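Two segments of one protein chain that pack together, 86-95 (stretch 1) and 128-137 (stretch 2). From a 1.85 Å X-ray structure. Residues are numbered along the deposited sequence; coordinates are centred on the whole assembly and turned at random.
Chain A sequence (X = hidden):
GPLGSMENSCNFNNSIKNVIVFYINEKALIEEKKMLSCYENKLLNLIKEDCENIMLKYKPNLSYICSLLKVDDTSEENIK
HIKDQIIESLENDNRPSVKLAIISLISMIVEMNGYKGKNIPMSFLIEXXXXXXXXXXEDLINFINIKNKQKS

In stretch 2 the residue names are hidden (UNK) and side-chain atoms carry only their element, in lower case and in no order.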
# COMPACT_ATOMS: atom_id res chain seq x y z
N ILE A 86 2.67 -10.06 -2.68
CA ILE A 86 2.26 -8.69 -2.96
C ILE A 86 3.20 -8.07 -3.99
O ILE A 86 2.77 -7.43 -4.96
CB ILE A 86 2.20 -7.87 -1.65
CG1 ILE A 86 1.09 -8.42 -0.74
CG2 ILE A 86 1.95 -6.41 -1.94
CD1 ILE A 86 1.05 -7.80 0.67
N ILE A 87 4.51 -8.26 -3.81
CA ILE A 87 5.48 -7.77 -4.79
C ILE A 87 5.16 -8.33 -6.17
O ILE A 87 5.18 -7.61 -7.17
CB ILE A 87 6.91 -8.13 -4.35
CG1 ILE A 87 7.24 -7.42 -3.02
CG2 ILE A 87 7.91 -7.82 -5.47
CD1 ILE A 87 8.65 -6.89 -2.90
N GLU A 88 4.87 -9.63 -6.26
CA GLU A 88 4.57 -10.24 -7.56
C GLU A 88 3.34 -9.59 -8.19
O GLU A 88 3.34 -9.27 -9.39
CB GLU A 88 4.37 -11.74 -7.38
CG GLU A 88 4.09 -12.45 -8.67
CD GLU A 88 4.07 -13.95 -8.50
OE1 GLU A 88 4.90 -14.49 -7.74
OE2 GLU A 88 3.22 -14.59 -9.15
N SER A 89 2.29 -9.37 -7.41
CA SER A 89 1.08 -8.77 -7.96
C SER A 89 1.34 -7.36 -8.45
O SER A 89 0.75 -6.92 -9.45
CB SER A 89 -0.02 -8.77 -6.91
OG SER A 89 -0.40 -10.10 -6.59
N LEU A 90 2.25 -6.65 -7.79
CA LEU A 90 2.59 -5.29 -8.19
C LEU A 90 3.41 -5.28 -9.47
O LEU A 90 3.22 -4.42 -10.33
CB LEU A 90 3.34 -4.60 -7.06
CG LEU A 90 3.75 -3.14 -7.28
CD1 LEU A 90 2.59 -2.30 -7.81
CD2 LEU A 90 4.27 -2.57 -5.97
N GLU A 91 4.36 -6.21 -9.59
CA GLU A 91 5.08 -6.34 -10.85
C GLU A 91 4.13 -6.73 -11.98
O GLU A 91 4.32 -6.31 -13.13
CB GLU A 91 6.22 -7.35 -10.72
CG GLU A 91 7.35 -6.85 -9.84
CD GLU A 91 8.40 -7.92 -9.58
OE1 GLU A 91 8.17 -9.09 -9.93
OE2 GLU A 91 9.46 -7.57 -9.01
N ASN A 92 3.11 -7.53 -11.68
CA ASN A 92 2.15 -7.94 -12.71
C ASN A 92 1.27 -6.80 -13.17
O ASN A 92 0.80 -6.81 -14.32
CB ASN A 92 1.26 -9.07 -12.20
CG ASN A 92 1.97 -10.40 -12.17
OD1 ASN A 92 3.02 -10.57 -12.78
ND2 ASN A 92 1.38 -11.37 -11.47
N ASP A 93 1.00 -5.81 -12.30
CA ASP A 93 0.08 -4.73 -12.65
C ASP A 93 0.57 -3.46 -11.95
O ASP A 93 0.11 -3.11 -10.87
CB ASP A 93 -1.34 -5.09 -12.24
CG ASP A 93 -2.36 -4.14 -12.81
OD1 ASP A 93 -1.96 -3.17 -13.49
OD2 ASP A 93 -3.56 -4.35 -12.56
N ASN A 94 1.48 -2.75 -12.62
CA ASN A 94 2.30 -1.71 -12.00
C ASN A 94 1.63 -0.33 -11.95
O ASN A 94 2.33 0.67 -11.78
CB ASN A 94 3.62 -1.59 -12.76
CG ASN A 94 4.65 -0.83 -12.01
OD1 ASN A 94 4.82 -1.03 -10.81
ND2 ASN A 94 5.35 0.07 -12.70
N ARG A 95 0.32 -0.23 -12.06
CA ARG A 95 -0.30 1.08 -12.21
C ARG A 95 -0.34 1.86 -10.89
O ARG A 95 -0.28 1.27 -9.81
CB ARG A 95 -1.70 0.93 -12.78
CG ARG A 95 -1.67 0.35 -14.21
CD ARG A 95 -3.04 0.03 -14.70
NE ARG A 95 -3.63 -1.07 -13.96
CZ ARG A 95 -4.94 -1.29 -13.89
NH1 ARG A 95 -5.78 -0.49 -14.52
NH2 ARG A 95 -5.41 -2.31 -13.18
N UNK A 128 10.01 -3.17 2.48
CA UNK A 128 10.23 -3.71 1.15
C UNK A 128 9.13 -3.31 0.18
O UNK A 128 9.40 -2.90 -0.95
o UNK A 128 12.58 -4.95 1.91
o UNK A 128 11.60 -6.85 2.42
c UNK A 128 11.60 -5.70 1.90
c UNK A 128 10.33 -5.23 1.22
N UNK A 129 7.86 -3.42 0.60
CA UNK A 129 6.76 -3.06 -0.29
C UNK A 129 6.72 -1.55 -0.51
O UNK A 129 6.38 -1.07 -1.60
c UNK A 129 5.43 -3.60 0.25
c UNK A 129 4.25 -5.75 0.91
c UNK A 129 4.27 -3.14 -0.64
c UNK A 129 5.48 -5.13 0.29
N UNK A 130 7.05 -0.76 0.52
CA UNK A 130 7.16 0.68 0.32
C UNK A 130 8.22 1.00 -0.73
O UNK A 130 8.04 1.89 -1.56
c UNK A 130 7.50 1.38 1.64
N UNK A 131 9.34 0.26 -0.71
CA UNK A 131 10.40 0.48 -1.68
C UNK A 131 9.89 0.22 -3.09
O UNK A 131 10.09 1.03 -4.00
c UNK A 131 13.28 1.32 -0.77
c UNK A 131 13.58 -1.05 -0.04
c UNK A 131 11.59 -0.42 -1.39
c UNK A 131 12.57 0.05 -0.32
N UNK A 132 9.22 -0.91 -3.29
CA UNK A 132 8.72 -1.26 -4.61
C UNK A 132 7.64 -0.30 -5.07
O UNK A 132 7.57 0.05 -6.26
c UNK A 132 9.25 -3.76 -4.58
c UNK A 132 10.20 -3.73 -5.78
c UNK A 132 9.46 -4.07 -7.06
c UNK A 132 8.19 -2.68 -4.63
n UNK A 132 10.40 -4.17 -8.21
N UNK A 133 6.77 0.14 -4.16
CA UNK A 133 5.75 1.11 -4.56
C UNK A 133 6.40 2.42 -4.98
O UNK A 133 5.91 3.10 -5.89
c UNK A 133 3.91 0.03 -3.24
c UNK A 133 4.73 1.31 -3.43
c UNK A 133 2.98 0.07 -2.02
c UNK A 133 3.84 2.50 -3.72
N UNK A 134 7.53 2.76 -4.35
CA UNK A 134 8.19 4.04 -4.60
C UNK A 134 8.94 4.08 -5.92
O UNK A 134 9.33 5.17 -6.36
o UNK A 134 10.27 3.50 -3.47
c UNK A 134 9.15 4.36 -3.45
N UNK A 135 9.16 2.95 -6.57
CA UNK A 135 9.79 2.99 -7.88
C UNK A 135 8.84 3.70 -8.85
O UNK A 135 7.62 3.59 -8.74
o UNK A 135 12.18 -1.29 -7.09
c UNK A 135 10.11 1.56 -8.33
c UNK A 135 11.10 0.83 -7.38
c UNK A 135 11.36 -0.63 -7.77
o UNK A 135 10.75 -1.09 -8.76
N UNK A 136 9.41 4.48 -9.77
CA UNK A 136 8.61 5.27 -10.71
C UNK A 136 7.59 6.15 -9.98
O UNK A 136 6.45 6.29 -10.41
c UNK A 136 8.81 3.28 -12.26
c UNK A 136 7.90 4.35 -11.70
o UNK A 136 8.59 2.09 -12.04
n UNK A 136 9.85 3.71 -12.96
N UNK A 137 8.02 6.75 -8.87
CA UNK A 137 7.08 7.52 -8.05
C UNK A 137 6.47 8.68 -8.83
O UNK A 137 5.36 9.13 -8.51
c UNK A 137 7.80 8.04 -6.80
o UNK A 137 8.97 8.75 -7.14
O HOH W 1 6.66 0.95 -10.51

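Position 128 carries two side-chain carbons, the second bearing two oxygens, a short carboxylate. Its CA-to-CB bond points sideways to stretch 1, and the nearest side-chain approach is CB to CD1 of Ile87, 4.7 Å; this is Asp128. At position 129 four carbons fork at the first, one arm being two carbons long. The end of that longer arm lies 3.7 Å from CG2 of Ile86, and its inner carbon lies 4.4 Å from CG1 of Ile87, which places the side chain against two consecutive residues of the facing helix. This is the pattern of isoleucine; the residue is Ile129, and the two carbons are its CD1 and CG1.

Position 130 has a single carbon, out of reach of stretch 1, and is Ala130. Position 131 has four carbons forked at the second; it too is out of reach, and is Leu131. Position 132 shows four carbons in a row ending in nitrogen. Its CB is 4.1 Å from CD2 of Leu90, the next carbon is 3.6 Å from CD1 of Ile87, and the terminal nitrogen reaches OE2 of Glu91 at 3.6 Å. Only lysine provides such an unbranched chain. In Lys132 the aliphatic part thus packs on apolar neighbours, while NZ makes a long salt bridge to Glu91.

Position 133 repeats the four-carbon fork at the first atom, with one two-carbon arm. The inner carbon of that arm is 3.8 Å from CD2 of Leu90; the residue is Ile133 and that carbon its CG1. Position 134 has one carbon and one oxygen and does not touch stretch 1. As Ser134, it donates from OG to O of Leu131 at 2.5 Å, turning its hydroxyl back onto its own helix. Position 135 has three carbons, the third carrying two oxygens, and makes no direct contact with stretch 1. It is Glu135, which accepts a hydrogen bond at OE1 from NZ of Lys132 (3.1 Å), part of a salt bridge.

Position 136 has two carbons, the second carrying one oxygen and one nitrogen, a short amide. Its side-chain oxygen is 3.9 Å from ND2 of Asn94; this is Asn136, and the oxygen is OD1. Water 1 spans the gap, accepting from ND2 of Asn94 and donating to OD1 of Asn136, each at 2.7 Å. Position 137, one carbon and one oxygen, is out of reach: Ser137.

The helices run nearly parallel, 7° apart, with axes 10.5 Å apart at closest approach. Ile86, Ile87 and Leu90 pack against Ile129, Ile133 and the aliphatic part of Lys132; the whole contact buries 403 Å². No direct hydrogen bond crosses; the ammonium of Lys132 pairs with the carboxylate of Glu91 across the helices, and water 1 links the loops beyond.

Stretch 2 128-137: DIALKISENS
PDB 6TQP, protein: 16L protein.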